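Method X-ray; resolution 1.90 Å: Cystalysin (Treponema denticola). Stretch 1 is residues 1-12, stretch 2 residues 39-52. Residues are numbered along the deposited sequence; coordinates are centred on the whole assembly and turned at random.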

# COMPACT_ATOMS: atom_id res chain seq x y z
N MET A 1 5.23 20.46 24.16
CA MET A 1 5.94 19.17 23.98
C MET A 1 7.45 19.40 23.91
O MET A 1 7.91 20.40 23.37
CB MET A 1 5.48 18.49 22.70
CG MET A 1 5.89 17.03 22.57
SD MET A 1 5.08 16.00 23.80
CE MET A 1 3.52 15.67 22.98
N ILE A 2 8.22 18.47 24.47
CA ILE A 2 9.67 18.58 24.41
C ILE A 2 10.12 17.61 23.33
O ILE A 2 9.68 16.47 23.30
CB ILE A 2 10.32 18.22 25.76
CG1 ILE A 2 9.80 19.16 26.85
CG2 ILE A 2 11.83 18.34 25.66
CD1 ILE A 2 10.40 18.92 28.21
N TYR A 3 11.00 18.07 22.44
CA TYR A 3 11.46 17.23 21.34
C TYR A 3 12.88 16.72 21.51
O TYR A 3 13.71 17.35 22.16
CB TYR A 3 11.31 18.00 20.03
CG TYR A 3 9.90 18.51 19.81
CD1 TYR A 3 9.64 19.87 19.66
CD2 TYR A 3 8.81 17.63 19.81
CE1 TYR A 3 8.33 20.35 19.52
CE2 TYR A 3 7.51 18.09 19.67
CZ TYR A 3 7.27 19.45 19.53
OH TYR A 3 5.98 19.90 19.43
N ASP A 4 13.17 15.57 20.90
CA ASP A 4 14.48 14.95 21.00
C ASP A 4 15.16 14.73 19.65
O ASP A 4 14.72 13.90 18.85
CB ASP A 4 14.36 13.61 21.73
CG ASP A 4 15.69 12.89 21.89
OD1 ASP A 4 16.70 13.30 21.27
OD2 ASP A 4 15.72 11.90 22.64
N PHE A 5 16.23 15.48 19.39
CA PHE A 5 17.00 15.34 18.15
C PHE A 5 18.44 15.06 18.53
O PHE A 5 19.36 15.22 17.72
CB PHE A 5 16.94 16.63 17.31
CG PHE A 5 15.55 17.01 16.88
CD1 PHE A 5 14.82 17.97 17.59
CD2 PHE A 5 14.98 16.44 15.75
CE1 PHE A 5 13.55 18.34 17.18
CE2 PHE A 5 13.70 16.81 15.33
CZ PHE A 5 12.98 17.76 16.05
N THR A 6 18.64 14.63 19.77
CA THR A 6 19.97 14.36 20.29
C THR A 6 20.28 12.91 20.64
O THR A 6 21.44 12.50 20.60
CB THR A 6 20.24 15.23 21.52
OG1 THR A 6 19.23 14.97 22.51
CG2 THR A 6 20.21 16.71 21.15
N THR A 7 19.27 12.13 21.02
CA THR A 7 19.51 10.74 21.38
C THR A 7 20.00 9.93 20.18
O THR A 7 19.37 9.94 19.12
CB THR A 7 18.24 10.04 21.90
OG1 THR A 7 17.80 10.68 23.10
CG2 THR A 7 18.52 8.57 22.17
N LYS A 8 21.12 9.24 20.34
CA LYS A 8 21.67 8.41 19.28
C LYS A 8 20.95 7.07 19.32
O LYS A 8 21.14 6.28 20.25
CB LYS A 8 23.17 8.20 19.49
CG LYS A 8 23.85 7.41 18.39
CD LYS A 8 25.35 7.23 18.64
CE LYS A 8 26.00 6.47 17.49
NZ LYS A 8 27.44 6.21 17.72
N ILE A 9 20.11 6.82 18.32
CA ILE A 9 19.35 5.57 18.28
C ILE A 9 20.02 4.53 17.39
O ILE A 9 20.92 4.83 16.62
CB ILE A 9 17.91 5.81 17.74
CG1 ILE A 9 17.97 6.23 16.27
CG2 ILE A 9 17.22 6.89 18.57
CD1 ILE A 9 16.61 6.46 15.64
N SER A 10 19.57 3.28 17.53
CA SER A 10 20.09 2.18 16.73
C SER A 10 18.92 1.47 16.08
O SER A 10 17.89 1.23 16.71
CB SER A 10 20.85 1.19 17.61
OG SER A 10 21.19 0.02 16.88
N ARG A 11 19.07 1.14 14.80
CA ARG A 11 18.01 0.45 14.07
C ARG A 11 18.51 -0.87 13.50
O ARG A 11 17.99 -1.37 12.50
CB ARG A 11 17.44 1.34 12.96
CG ARG A 11 16.50 2.41 13.49
CD ARG A 11 15.52 2.87 12.42
NE ARG A 11 16.16 3.75 11.47
CZ ARG A 11 15.69 4.03 10.26
NH1 ARG A 11 14.55 3.48 9.84
NH2 ARG A 11 16.36 4.84 9.47
N LYS A 12 19.53 -1.43 14.14
CA LYS A 12 20.10 -2.70 13.74
C LYS A 12 19.06 -3.79 13.96
O LYS A 12 18.32 -3.75 14.94
CB LYS A 12 21.36 -3.00 14.57
CG LYS A 12 22.03 -4.32 14.23
CD LYS A 12 23.30 -4.53 15.04
CE LYS A 12 24.01 -5.81 14.61
NZ LYS A 12 25.32 -5.99 15.31
N ALA A 39 17.05 8.03 2.42
CA ALA A 39 16.31 9.17 2.95
C ALA A 39 15.15 8.95 3.92
O ALA A 39 13.99 9.14 3.57
CB ALA A 39 15.84 10.04 1.79
N ASP A 40 15.49 8.52 5.14
CA ASP A 40 14.52 8.41 6.23
C ASP A 40 15.35 8.87 7.42
O ASP A 40 16.58 8.74 7.39
CB ASP A 40 13.87 7.00 6.37
CG ASP A 40 14.81 5.92 6.88
OD1 ASP A 40 14.34 4.76 6.91
OD2 ASP A 40 15.97 6.18 7.24
N MET A 41 14.71 9.46 8.42
CA MET A 41 15.44 10.03 9.56
C MET A 41 15.93 9.16 10.70
O MET A 41 15.32 8.15 11.05
CB MET A 41 14.61 11.17 10.17
CG MET A 41 14.20 12.24 9.18
SD MET A 41 13.32 13.58 10.01
CE MET A 41 12.59 14.41 8.58
N GLU A 42 17.04 9.58 11.30
CA GLU A 42 17.62 8.89 12.44
C GLU A 42 17.15 9.59 13.72
O GLU A 42 17.91 9.77 14.67
CB GLU A 42 19.15 8.90 12.34
CG GLU A 42 19.69 7.93 11.29
CD GLU A 42 19.18 6.50 11.48
OE1 GLU A 42 19.28 5.98 12.60
OE2 GLU A 42 18.69 5.90 10.50
N PHE A 43 15.88 9.99 13.70
CA PHE A 43 15.24 10.67 14.81
C PHE A 43 13.97 9.89 15.13
O PHE A 43 13.37 9.28 14.24
CB PHE A 43 14.80 12.09 14.42
CG PHE A 43 15.93 13.03 14.09
CD1 PHE A 43 15.84 13.87 12.99
CD2 PHE A 43 17.05 13.12 14.92
CE1 PHE A 43 16.85 14.80 12.72
CE2 PHE A 43 18.06 14.04 14.65
CZ PHE A 43 17.96 14.89 13.55
N LYS A 44 13.55 9.89 16.39
CA LYS A 44 12.30 9.23 16.70
C LYS A 44 11.25 10.15 16.05
O LYS A 44 11.50 11.34 15.84
CB LYS A 44 12.07 9.13 18.21
CG LYS A 44 12.79 7.95 18.89
CD LYS A 44 12.36 6.61 18.28
CE LYS A 44 12.47 5.45 19.27
NZ LYS A 44 13.85 5.18 19.75
N ASN A 45 10.09 9.60 15.72
CA ASN A 45 9.03 10.40 15.11
C ASN A 45 8.49 11.44 16.10
O ASN A 45 8.76 11.36 17.30
CB ASN A 45 7.91 9.47 14.63
CG ASN A 45 8.35 8.62 13.45
OD1 ASN A 45 8.39 9.10 12.32
ND2 ASN A 45 8.70 7.37 13.72
N PRO A 46 7.73 12.42 15.61
CA PRO A 46 7.18 13.44 16.51
C PRO A 46 6.38 12.81 17.65
O PRO A 46 5.58 11.90 17.41
CB PRO A 46 6.31 14.29 15.59
CG PRO A 46 6.98 14.15 14.27
CD PRO A 46 7.33 12.68 14.22
N PRO A 47 6.58 13.27 18.88
CA PRO A 47 5.85 12.72 20.03
C PRO A 47 4.33 12.77 19.84
O PRO A 47 3.62 11.83 20.17
CB PRO A 47 6.32 13.60 21.19
CG PRO A 47 7.70 14.01 20.77
CD PRO A 47 7.52 14.33 19.31
N GLU A 48 3.84 13.88 19.28
CA GLU A 48 2.40 14.03 19.04
C GLU A 48 1.88 12.92 18.13
O GLU A 48 0.79 12.40 18.35
CB GLU A 48 2.10 15.39 18.41
CG GLU A 48 2.37 16.60 19.31
CD GLU A 48 3.80 17.12 19.19
OE1 GLU A 48 4.09 18.18 19.77
OE2 GLU A 48 4.64 16.46 18.53
N LEU A 49 2.66 12.57 17.11
CA LEU A 49 2.25 11.52 16.19
C LEU A 49 2.15 10.19 16.92
O LEU A 49 1.13 9.50 16.84
CB LEU A 49 3.24 11.38 15.02
CG LEU A 49 2.94 10.23 14.05
CD1 LEU A 49 1.55 10.40 13.47
CD2 LEU A 49 3.97 10.20 12.93
N ILE A 50 3.21 9.83 17.64
CA ILE A 50 3.23 8.57 18.38
C ILE A 50 2.08 8.52 19.38
O ILE A 50 1.33 7.55 19.42
CB ILE A 50 4.57 8.39 19.11
CG1 ILE A 50 5.72 8.34 18.10
CG2 ILE A 50 4.57 7.09 19.89
CD1 ILE A 50 5.66 7.15 17.16
N GLU A 51 1.93 9.56 20.19
CA GLU A 51 0.85 9.61 21.17
C GLU A 51 -0.50 9.62 20.45
O GLU A 51 -1.46 9.00 20.90
CB GLU A 51 0.99 10.84 22.07
CG GLU A 51 2.30 10.85 22.86
CD GLU A 51 2.42 12.01 23.84
OE1 GLU A 51 3.47 12.10 24.51
OE2 GLU A 51 1.47 12.82 23.94
N GLY A 52 -0.54 10.30 19.31
CA GLY A 52 -1.77 10.37 18.54
C GLY A 52 -2.15 9.02 17.96
O GLY A 52 -3.32 8.66 17.96
O HOH W 1 12.37 13.41 17.29
O HOH W 2 15.28 11.07 18.33
O HOH W 3 17.77 11.05 17.25
O HOH W 4 20.48 8.70 15.97
O HOH W 5 21.07 6.70 14.54

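The N-terminal stretch 1-12, without regular helix or strand, packs against the loop and first helical turns of residues 39-52, and the two together bury 720 Å². Met-1 points toward the helix start: its CG lies 3.7 Å from Pro-47 CB, while its CE comes within 3.6 Å of Glu-51 OE2. Ile-2 turns its side chain away. Tyr-3 leaves CA sideways, yet its ring reaches the helix, with CD2 3.6 Å from Pro-47 CD and the hydroxyl OH donating a hydrogen bond of 2.6 Å to Glu-48 OE1; both partners lie at the ring edge. The other carboxylate oxygen, Glu-48 OE2, is buried by the contact without a partner. Asp-4 makes no direct contact across the interface. Its carboxylate turns back on its own stretch, OD1 accepting from Thr-6 N and Thr-7 N, both at 2.8 Å, while its carbonyl O is linked through water 1 to Lys-44 O and through water 2 to Lys-44 N. Phe-5 directs its ring edge at the face of Phe-43, the planes at 89° and the centroids 5.1 Å apart, a nearly perpendicular aromatic pair. Thr-6 and Lys-8 point away, but Thr-7 O shares water 3 with Glu-42 O. Ile-9 returns toward stretch 2, placing CD1 3.7 Å from Glu-42 O; its backbone is tied to Glu-42 by water, N through water 4 to the carbonyl O and O through water 5 to OE1. Ser-10 again faces away. Arg-11, buried, ends the contact with two salt bridges: NH2 lies 2.6 Å from Asp-40 OD2 and 2.8 Å from Glu-42 OE2. NH1 adds a 3.2 Å hydrogen bond to Asp-40 OD1, so both carboxylate oxygens of Asp-40 are engaged, and the acidic atoms OD2 and Glu-42 OE2 lie near the guanidinium plane, where its N-H groups point.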